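Side-chain contacts in SAM-dependent O-methyltransferase (Thermotoga maritima, PDB 1O54), which probably methylates N1 of adenosine 58 in tRNA, using S-adenosyl-L-methionine as methyl donor and working as a homotetramer: residues 126-131 and 158-163; 28-33 and 67-72; 221-226 and 234-239. One frame throughout, in Å; residues are numbered along the deposited sequence.

Contact 1 of 3, residues 126-131 and 158-163; sequences MCAVLA and TKWGLI
Leu-162 reaches from the loop after helix 147-159 into the side of helix 125-134, where Ala-128 and Ala-131, one turn apart, offer it a low surface. Its CB meets the CB of Ala-131 at 4.1 Å. Beyond CB the chain lies beside the backbone N (chi1 -66°), a setting that swings the isobutyl fork up to the helix. There the two branches divide the work. CD1 touches Ala-128 twice, resting 3.6 Å from its carbonyl O and 3.8 Å from its CB, while CD2 stays with the CB of Ala-131 at 4.1 Å. A forked leucine suits this place, because one methyl can be given to each alanine.

Trp-160 adds the second part of the contact. The benzo half of its indole comes to the methyl of Ala-128, CE3 standing 3.6 Å and CZ3 3.8 Å from Ala-128 CB; the methyl approaches the ring obliquely. Ala-128 thus sits between leucine and tryptophan, and its small side chain leaves room for both. Between them in sequence lies Gly-161, whose positive phi (75°) is easy for glycine and ends the helix in a Schellman motif. The turn made there brings Leu-162 round to face the same neighbour as Trp-160.

In the class I methyltransferase fold, helices 125-134 and 147-159 follow strands 115-119 and 139-143, which lie side by side and parallel in the mixed sheet, and this contact joins the first helix to the C-terminal end of the second. Leu-157 of helix 147-159 also touches Ala-128, and Val-166 of strand 166-169 packs on Ala-131. Across helix 125-134, Met-126 and Val-129 turn to helix 98-107, and Leu-130 lies on strand 115-119.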
loop_
_atom_site.group_PDB
_atom_site.type_symbol
_atom_site.label_atom_id
_atom_site.label_comp_id
_atom_site.label_asym_id
_atom_site.label_seq_id
_atom_site.Cartn_x
_atom_site.Cartn_y
_atom_site.Cartn_z
ATOM N N MET A 126 -17.814 -6.577 -15.763
ATOM C CA MET A 126 -18.012 -5.140 -15.556
ATOM C C MET A 126 -19.402 -4.716 -16.062
ATOM O O MET A 126 -20.067 -3.873 -15.473
ATOM C CB MET A 126 -16.946 -4.347 -16.262
ATOM C CG MET A 126 -17.148 -2.888 -16.308
ATOM S SD MET A 126 -16.936 -2.259 -14.587
ATOM C CE MET A 126 -17.415 -0.663 -14.671
ATOM N N CYS A 127 -19.775 -5.287 -17.203
ATOM C CA CYS A 127 -21.113 -5.079 -17.796
ATOM C C CYS A 127 -22.230 -5.304 -16.772
ATOM O O CYS A 127 -23.148 -4.476 -16.610
ATOM C CB CYS A 127 -21.311 -5.930 -19.033
ATOM S SG CYS A 127 -22.723 -5.296 -19.969
ATOM N N ALA A 128 -22.102 -6.388 -16.021
ATOM C CA ALA A 128 -23.070 -6.693 -14.976
ATOM C C ALA A 128 -23.160 -5.638 -13.900
ATOM O O ALA A 128 -24.263 -5.317 -13.426
ATOM C CB ALA A 128 -22.727 -8.058 -14.359
ATOM N N VAL A 129 -22.012 -5.121 -13.470
ATOM C CA VAL A 129 -21.992 -4.089 -12.454
ATOM C C VAL A 129 -22.732 -2.830 -12.956
ATOM O O VAL A 129 -23.543 -2.196 -12.237
ATOM C CB VAL A 129 -20.533 -3.739 -12.048
ATOM C CG1 VAL A 129 -20.481 -2.544 -11.143
ATOM C CG2 VAL A 129 -19.911 -4.961 -11.385
ATOM N N LEU A 130 -22.439 -2.450 -14.197
ATOM C CA LEU A 130 -23.078 -1.297 -14.813
ATOM C C LEU A 130 -24.586 -1.549 -14.943
ATOM O O LEU A 130 -25.377 -0.635 -14.712
ATOM C CB LEU A 130 -22.442 -1.038 -16.199
ATOM C CG LEU A 130 -20.948 -0.631 -16.154
ATOM C CD1 LEU A 130 -20.360 -0.601 -17.577
ATOM C CD2 LEU A 130 -20.728 0.704 -15.441
ATOM N N ALA A 131 -24.954 -2.757 -15.363
ATOM C CA ALA A 131 -26.388 -3.129 -15.530
ATOM C C ALA A 131 -27.143 -2.988 -14.202
ATOM O O ALA A 131 -28.254 -2.475 -14.173
ATOM C CB ALA A 131 -26.527 -4.531 -16.050
ATOM N N THR A 158 -27.716 -13.249 -18.640
ATOM C CA THR A 158 -29.029 -13.898 -18.522
ATOM C C THR A 158 -29.146 -14.667 -17.176
ATOM O O THR A 158 -30.116 -14.486 -16.413
ATOM C CB THR A 158 -29.253 -14.818 -19.734
ATOM O OG1 THR A 158 -29.309 -14.022 -20.938
ATOM C CG2 THR A 158 -30.590 -15.510 -19.648
ATOM N N LYS A 159 -28.131 -15.473 -16.894
ATOM C CA LYS A 159 -28.028 -16.234 -15.645
ATOM C C LYS A 159 -28.071 -15.291 -14.437
ATOM O O LYS A 159 -28.627 -15.646 -13.408
ATOM C CB LYS A 159 -26.727 -17.049 -15.596
ATOM C CG LYS A 159 -26.601 -18.207 -16.569
ATOM C CD LYS A 159 -25.202 -18.851 -16.458
ATOM C CE LYS A 159 -24.998 -20.015 -17.452
ATOM N NZ LYS A 159 -23.576 -20.506 -17.483
ATOM N N TRP A 160 -27.505 -14.082 -14.576
ATOM C CA TRP A 160 -27.359 -13.161 -13.458
ATOM C C TRP A 160 -28.541 -12.204 -13.336
ATOM O O TRP A 160 -28.517 -11.309 -12.486
ATOM C CB TRP A 160 -26.037 -12.368 -13.531
ATOM C CG TRP A 160 -24.809 -13.204 -13.561
ATOM C CD1 TRP A 160 -24.673 -14.513 -13.137
ATOM C CD2 TRP A 160 -23.536 -12.822 -14.072
ATOM N NE1 TRP A 160 -23.396 -14.957 -13.365
ATOM C CE2 TRP A 160 -22.671 -13.936 -13.943
ATOM C CE3 TRP A 160 -23.029 -11.643 -14.656
ATOM C CZ2 TRP A 160 -21.340 -13.910 -14.355
ATOM C CZ3 TRP A 160 -21.695 -11.623 -15.072
ATOM C CH2 TRP A 160 -20.868 -12.741 -14.911
ATOM N N GLY A 161 -29.560 -12.389 -14.185
ATOM C CA GLY A 161 -30.813 -11.631 -14.104
ATOM C C GLY A 161 -30.733 -10.197 -14.590
ATOM O O GLY A 161 -31.530 -9.334 -14.190
ATOM N N LEU A 162 -29.782 -9.950 -15.473
ATOM C CA LEU A 162 -29.479 -8.589 -15.920
ATOM C C LEU A 162 -29.582 -8.353 -17.436
ATOM O O LEU A 162 -29.472 -7.216 -17.909
ATOM C CB LEU A 162 -28.082 -8.250 -15.441
ATOM C CG LEU A 162 -27.965 -8.157 -13.906
ATOM C CD1 LEU A 162 -26.477 -8.210 -13.529
ATOM C CD2 LEU A 162 -28.642 -6.909 -13.388
ATOM N N ILE A 163 -29.852 -9.390 -18.210
ATOM C CA ILE A 163 -29.851 -9.230 -19.682
ATOM C C ILE A 163 -30.862 -8.230 -20.237
ATOM O O ILE A 163 -30.604 -7.583 -21.257
ATOM C CB ILE A 163 -29.986 -10.600 -20.366
ATOM C CG1 ILE A 163 -29.692 -10.486 -21.866
ATOM C CG2 ILE A 163 -31.383 -11.184 -20.145
ATOM C CD1 ILE A 163 -28.309 -10.043 -22.181
#

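Contact 2 of 3, residues 28-33 and 67-72; sequences LSFEDE and IRTSAG
This is an apolar contact between next-but-one strands of the four-stranded antiparallel sheet in the N-terminal part of the chain: Leu-28 and Phe-30 of strand 25-30 meet Ile-67 of strand 66-68 and Thr-69 just after it, over one face of the intervening strand 74-78. Since both strands run antiparallel to 74-78, which lies between them, they run the same way.

The closest meeting is Phe-30 with Thr-69. CE2 of Phe-30 lies 3.6 Å from the Thr-69 methyl CG2 and CZ lies 3.9 Å from it, the methyl approaching obliquely. With OG1 held between the backbone N and the carbonyl carbon (chi1 69°), Thr-69 turns its methyl to the ring and its hydroxyl to backbone partners, the O of Leu-50 and the N of Lys-73. Threonine suits a place that is greasy on one side and polar on the other. A looser contact joins CD2 of Leu-28 to CG2 of Ile-67 at 4.4 Å, and CE2 of Phe-30 stands 4.3 Å from the Ile-67 carbonyl O.

The type I turn from Thr-69 to Gly-72 is closed by Gly-72 N bonding Thr-69 O, and Arg-68 NH1 adds a hydrogen bond of 2.8 Å to the Gly-72 O, which lies in the guanidinium plane. NH2 of the same group makes salt bridges with Glu-274 and Glu-275 of a second subunit.

Ile-53 of strand 51-54 packs on all four touching residues, and Ile-77 of the intervening strand 74-78 lies against Leu-28 and Ile-67.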
loop_
_atom_site.group_PDB
_atom_site.type_symbol
_atom_site.label_atom_id
_atom_site.label_comp_id
_atom_site.label_asym_id
_atom_site.label_seq_id
_atom_site.Cartn_x
_atom_site.Cartn_y
_atom_site.Cartn_z
ATOM N N LEU A 28 -22.068 -23.770 -2.284
ATOM C CA LEU A 28 -21.904 -24.611 -1.110
ATOM C C LEU A 28 -20.563 -24.286 -0.434
ATOM O O LEU A 28 -19.505 -24.397 -1.070
ATOM C CB LEU A 28 -21.957 -26.088 -1.494
ATOM C CG LEU A 28 -23.185 -26.461 -2.326
ATOM C CD1 LEU A 28 -23.159 -27.916 -2.756
ATOM C CD2 LEU A 28 -24.478 -26.150 -1.556
ATOM N N SER A 29 -20.608 -23.897 0.837
ATOM C CA SER A 29 -19.431 -23.361 1.518
ATOM C C SER A 29 -19.056 -24.236 2.715
ATOM O O SER A 29 -19.887 -24.485 3.578
ATOM C CB SER A 29 -19.733 -21.933 1.955
ATOM O OG SER A 29 -18.614 -21.348 2.581
ATOM N N PHE A 30 -17.798 -24.690 2.778
ATOM C CA PHE A 30 -17.352 -25.645 3.795
ATOM C C PHE A 30 -16.373 -25.066 4.837
ATOM O O PHE A 30 -15.793 -24.013 4.619
ATOM C CB PHE A 30 -16.791 -26.881 3.077
ATOM C CG PHE A 30 -17.869 -27.692 2.415
ATOM C CD1 PHE A 30 -18.294 -27.383 1.132
ATOM C CD2 PHE A 30 -18.508 -28.711 3.104
ATOM C CE1 PHE A 30 -19.336 -28.086 0.547
ATOM C CE2 PHE A 30 -19.548 -29.406 2.527
ATOM C CZ PHE A 30 -19.953 -29.084 1.237
ATOM N N GLU A 31 -16.212 -25.778 5.961
ATOM C CA GLU A 31 -15.356 -25.340 7.089
ATOM C C GLU A 31 -13.920 -24.983 6.682
ATOM O O GLU A 31 -13.349 -24.020 7.212
ATOM C CB GLU A 31 -15.309 -26.397 8.208
ATOM C CG GLU A 31 -16.634 -26.677 8.929
ATOM C CD GLU A 31 -16.531 -27.793 9.970
ATOM O OE1 GLU A 31 -15.730 -28.748 9.774
ATOM O OE2 GLU A 31 -17.260 -27.737 10.992
ATOM N N ASP A 32 -13.341 -25.731 5.740
ATOM C CA ASP A 32 -11.967 -25.460 5.265
ATOM C C ASP A 32 -11.940 -24.361 4.200
ATOM O O ASP A 32 -10.943 -24.194 3.470
ATOM C CB ASP A 32 -11.304 -26.753 4.743
ATOM C CG ASP A 32 -11.870 -27.212 3.409
ATOM O OD1 ASP A 32 -12.946 -26.723 3.009
ATOM O OD2 ASP A 32 -11.311 -28.060 2.686
ATOM N N GLU A 33 -13.054 -23.636 4.093
ATOM C CA GLU A 33 -13.194 -22.510 3.196
ATOM C C GLU A 33 -13.272 -22.864 1.703
ATOM O O GLU A 33 -13.329 -21.968 0.875
ATOM C CB GLU A 33 -12.095 -21.470 3.460
ATOM C CG GLU A 33 -11.888 -21.125 4.935
ATOM C CD GLU A 33 -12.588 -19.849 5.360
ATOM O OE1 GLU A 33 -13.840 -19.739 5.183
ATOM O OE2 GLU A 33 -11.876 -18.946 5.880
ATOM N N ILE A 67 -25.650 -28.639 4.832
ATOM C CA ILE A 67 -25.611 -29.819 3.985
ATOM C C ILE A 67 -24.340 -30.581 4.376
ATOM O O ILE A 67 -23.290 -29.978 4.571
ATOM C CB ILE A 67 -25.645 -29.419 2.474
ATOM C CG1 ILE A 67 -25.653 -30.644 1.550
ATOM C CG2 ILE A 67 -24.474 -28.545 2.102
ATOM C CD1 ILE A 67 -26.926 -31.408 1.553
ATOM N N ARG A 68 -24.465 -31.900 4.526
ATOM C CA ARG A 68 -23.342 -32.771 4.856
ATOM C C ARG A 68 -22.922 -33.583 3.632
ATOM O O ARG A 68 -23.763 -34.026 2.838
ATOM C CB ARG A 68 -23.739 -33.759 5.950
ATOM C CG ARG A 68 -24.061 -33.128 7.296
ATOM C CD ARG A 68 -22.928 -33.218 8.290
ATOM N NE ARG A 68 -23.219 -32.481 9.516
ATOM C CZ ARG A 68 -22.298 -32.132 10.408
ATOM N NH1 ARG A 68 -21.022 -32.478 10.243
ATOM N NH2 ARG A 68 -22.653 -31.435 11.481
ATOM N N THR A 69 -21.619 -33.800 3.497
ATOM C CA THR A 69 -21.112 -34.679 2.454
ATOM C C THR A 69 -21.245 -36.095 2.971
ATOM O O THR A 69 -21.484 -36.312 4.162
ATOM C CB THR A 69 -19.636 -34.420 2.142
ATOM O OG1 THR A 69 -18.825 -34.837 3.251
ATOM C CG2 THR A 69 -19.352 -32.915 1.962
ATOM N N SER A 70 -21.066 -37.049 2.071
ATOM C CA SER A 70 -21.022 -38.469 2.446
ATOM C C SER A 70 -20.003 -38.778 3.561
ATOM O O SER A 70 -20.185 -39.742 4.320
ATOM C CB SER A 70 -20.696 -39.316 1.217
ATOM O OG SER A 70 -19.502 -38.866 0.611
ATOM N N ALA A 71 -18.930 -37.989 3.639
ATOM C CA ALA A 71 -17.898 -38.183 4.659
ATOM C C ALA A 71 -18.165 -37.404 5.945
ATOM O O ALA A 71 -17.271 -37.302 6.799
ATOM C CB ALA A 71 -16.535 -37.802 4.101
ATOM N N GLY A 72 -19.369 -36.828 6.071
ATOM C CA GLY A 72 -19.809 -36.151 7.293
ATOM C C GLY A 72 -19.363 -34.707 7.441
ATOM O O GLY A 72 -19.649 -34.086 8.459
#

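Contact 3 of 3, residues 221-226 and 234-239; sequences ETLKKL and IEVWES
The indole of Trp-237 is the flat group here, and it belongs to the other side of the strand from the one where Leu-223 meets Ile-234 and Val-236. Met-107 of helix 98-107 and Pro-243 of a second subunit touch this side chain. At its edge, in the ring plane, NE1 gives a nearly straight bond (175°) of 2.8 Å to Glu-235 OE1, met on the anti side of the carboxylate and tilted from its plane.

The contact is the alpha/beta layer packing of a class I methyltransferase fold: segment 221-226 of helix 216-228 runs nearly antiparallel (167°) to segment 234-239, their axes 10.5 Å apart at closest approach. Alternation along the strand gives Ile-234 and Val-236 to the helix, and beta-branched residues suit an extended backbone. Beside it in the sheet, strand 263-269 pairs with 234-245, and its Ile-265 packs on Leu-226. The sheet also runs on into a second subunit through residues 236-239, and Glu-238 bridges Arg-242 of two neighbouring subunits.

Leu-223, its CG beside the backbone N (chi1 -75°), brings CD2 against both strand residues, 3.8 Å from Val-236 CG2 and 3.6 Å from Ile-234 CG2. Ile-234 extends its longer branch in another direction, CD1 ending 4.1 Å from the CB of Leu-226.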
loop_
_atom_site.group_PDB
_atom_site.type_symbol
_atom_site.label_atom_id
_atom_site.label_comp_id
_atom_site.label_asym_id
_atom_site.label_seq_id
_atom_site.Cartn_x
_atom_site.Cartn_y
_atom_site.Cartn_z
ATOM N N GLU A 221 0.149 6.955 -22.650
ATOM C CA GLU A 221 -0.378 7.163 -23.979
ATOM C C GLU A 221 -1.858 7.606 -23.935
ATOM O O GLU A 221 -2.283 8.497 -24.687
ATOM C CB GLU A 221 -0.196 5.887 -24.817
ATOM C CG GLU A 221 -0.510 6.050 -26.300
ATOM C CD GLU A 221 0.370 7.053 -27.036
ATOM O OE1 GLU A 221 1.568 7.112 -26.761
ATOM O OE2 GLU A 221 -0.162 7.780 -27.913
ATOM N N THR A 222 -2.628 7.026 -23.021
ATOM C CA THR A 222 -4.046 7.337 -22.904
ATOM C C THR A 222 -4.245 8.755 -22.403
ATOM O O THR A 222 -5.073 9.512 -22.939
ATOM C CB THR A 222 -4.710 6.300 -21.980
ATOM O OG1 THR A 222 -4.541 4.988 -22.529
ATOM C CG2 THR A 222 -6.222 6.528 -21.913
ATOM N N LEU A 223 -3.443 9.151 -21.409
ATOM C CA LEU A 223 -3.497 10.516 -20.907
ATOM C C LEU A 223 -3.168 11.538 -21.989
ATOM O O LEU A 223 -3.826 12.576 -22.070
ATOM C CB LEU A 223 -2.523 10.701 -19.762
ATOM C CG LEU A 223 -2.910 10.094 -18.430
ATOM C CD1 LEU A 223 -1.739 10.184 -17.487
ATOM C CD2 LEU A 223 -4.103 10.800 -17.841
ATOM N N LYS A 224 -2.177 11.243 -22.815
ATOM C CA LYS A 224 -1.810 12.151 -23.910
ATOM C C LYS A 224 -3.017 12.399 -24.813
ATOM O O LYS A 224 -3.292 13.527 -25.216
ATOM C CB LYS A 224 -0.678 11.563 -24.743
ATOM C CG LYS A 224 -0.213 12.520 -25.816
ATOM C CD LYS A 224 1.086 12.110 -26.422
ATOM C CE LYS A 224 1.524 13.133 -27.487
ATOM N NZ LYS A 224 1.956 14.452 -26.867
ATOM N N LYS A 225 -3.714 11.322 -25.144
ATOM C CA LYS A 225 -4.855 11.410 -26.046
ATOM C C LYS A 225 -6.029 12.180 -25.412
ATOM O O LYS A 225 -6.658 13.036 -26.040
ATOM C CB LYS A 225 -5.237 9.999 -26.493
ATOM C CG LYS A 225 -6.456 9.942 -27.361
ATOM C CD LYS A 225 -6.301 10.752 -28.629
ATOM C CE LYS A 225 -5.135 10.249 -29.468
ATOM N N LEU A 226 -6.302 11.913 -24.146
ATOM C CA LEU A 226 -7.326 12.657 -23.414
ATOM C C LEU A 226 -7.054 14.169 -23.412
ATOM O O LEU A 226 -7.977 14.991 -23.551
ATOM C CB LEU A 226 -7.448 12.147 -21.956
ATOM C CG LEU A 226 -8.112 10.778 -21.798
ATOM C CD1 LEU A 226 -7.909 10.272 -20.399
ATOM C CD2 LEU A 226 -9.617 10.808 -22.078
ATOM N N ILE A 234 -9.388 15.181 -15.169
ATOM C CA ILE A 234 -8.719 13.904 -15.503
ATOM C C ILE A 234 -8.006 13.424 -14.256
ATOM O O ILE A 234 -7.192 14.169 -13.634
ATOM C CB ILE A 234 -7.715 14.079 -16.680
ATOM C CG1 ILE A 234 -8.453 14.491 -17.940
ATOM C CG2 ILE A 234 -6.971 12.762 -16.946
ATOM C CD1 ILE A 234 -7.584 15.032 -19.001
ATOM N N GLU A 235 -8.280 12.181 -13.893
ATOM C CA GLU A 235 -7.673 11.543 -12.722
ATOM C C GLU A 235 -7.230 10.119 -13.025
ATOM O O GLU A 235 -7.794 9.456 -13.875
ATOM C CB GLU A 235 -8.653 11.480 -11.586
ATOM C CG GLU A 235 -9.179 12.847 -11.131
ATOM C CD GLU A 235 -9.920 12.822 -9.802
ATOM O OE1 GLU A 235 -10.248 11.734 -9.256
ATOM O OE2 GLU A 235 -10.235 13.947 -9.322
ATOM N N VAL A 236 -6.187 9.691 -12.324
ATOM C CA VAL A 236 -5.664 8.336 -12.454
ATOM C C VAL A 236 -5.548 7.745 -11.040
ATOM O O VAL A 236 -4.918 8.355 -10.167
ATOM C CB VAL A 236 -4.273 8.346 -13.132
ATOM C CG1 VAL A 236 -3.672 6.950 -13.167
ATOM C CG2 VAL A 236 -4.307 8.966 -14.502
ATOM N N TRP A 237 -6.130 6.571 -10.842
ATOM C CA TRP A 237 -6.196 5.907 -9.537
ATOM C C TRP A 237 -5.698 4.466 -9.633
ATOM O O TRP A 237 -5.901 3.779 -10.646
ATOM C CB TRP A 237 -7.643 5.901 -9.015
ATOM C CG TRP A 237 -8.093 7.224 -8.578
ATOM C CD1 TRP A 237 -8.774 8.174 -9.316
ATOM C CD2 TRP A 237 -7.913 7.790 -7.276
ATOM N NE1 TRP A 237 -8.999 9.298 -8.541
ATOM C CE2 TRP A 237 -8.492 9.078 -7.289
ATOM C CE3 TRP A 237 -7.318 7.342 -6.094
ATOM C CZ2 TRP A 237 -8.497 9.916 -6.158
ATOM C CZ3 TRP A 237 -7.339 8.161 -4.969
ATOM C CH2 TRP A 237 -7.890 9.438 -5.016
ATOM N N GLU A 238 -5.073 4.001 -8.557
ATOM C CA GLU A 238 -4.898 2.589 -8.342
ATOM C C GLU A 238 -5.320 2.265 -6.914
ATOM O O GLU A 238 -5.251 3.142 -6.024
ATOM C CB GLU A 238 -3.444 2.140 -8.567
ATOM C CG GLU A 238 -2.545 2.421 -7.409
ATOM C CD GLU A 238 -1.080 2.016 -7.661
ATOM O OE1 GLU A 238 -0.791 0.921 -8.184
ATOM O OE2 GLU A 238 -0.252 2.807 -7.261
ATOM N N SER A 239 -5.736 1.039 -6.688
ATOM C CA SER A 239 -6.065 0.620 -5.330
ATOM C C SER A 239 -5.356 -0.684 -4.978
ATOM O O SER A 239 -5.120 -1.552 -5.871
ATOM C CB SER A 239 -7.562 0.418 -5.180
ATOM O OG SER A 239 -8.011 -0.663 -5.958
#

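Overall arrangement
Along the chain the contacts come in series: contact 2, then contact 1, then contact 3. Contact 2 belongs to the separate N-terminal antiparallel sheet, whereas contacts 1 and 3 lie in the methyltransferase domain, at helices 125-134 and 147-159 and at its last helix, 216-228, with strand 234-245, respectively, their centres 27 Å apart. Contact 2 is 30 Å from contact 1 and 46 Å from contact 3, centre to centre, with contacts 2 and 3 on opposite sides of the chain's centre. None touches another. Both 2 and 3 also reach the second subunit, so parts of the chain on opposite sides of its centre take part in the assembly, while contact 1 is mainly internal to the presumed cofactor-binding domain.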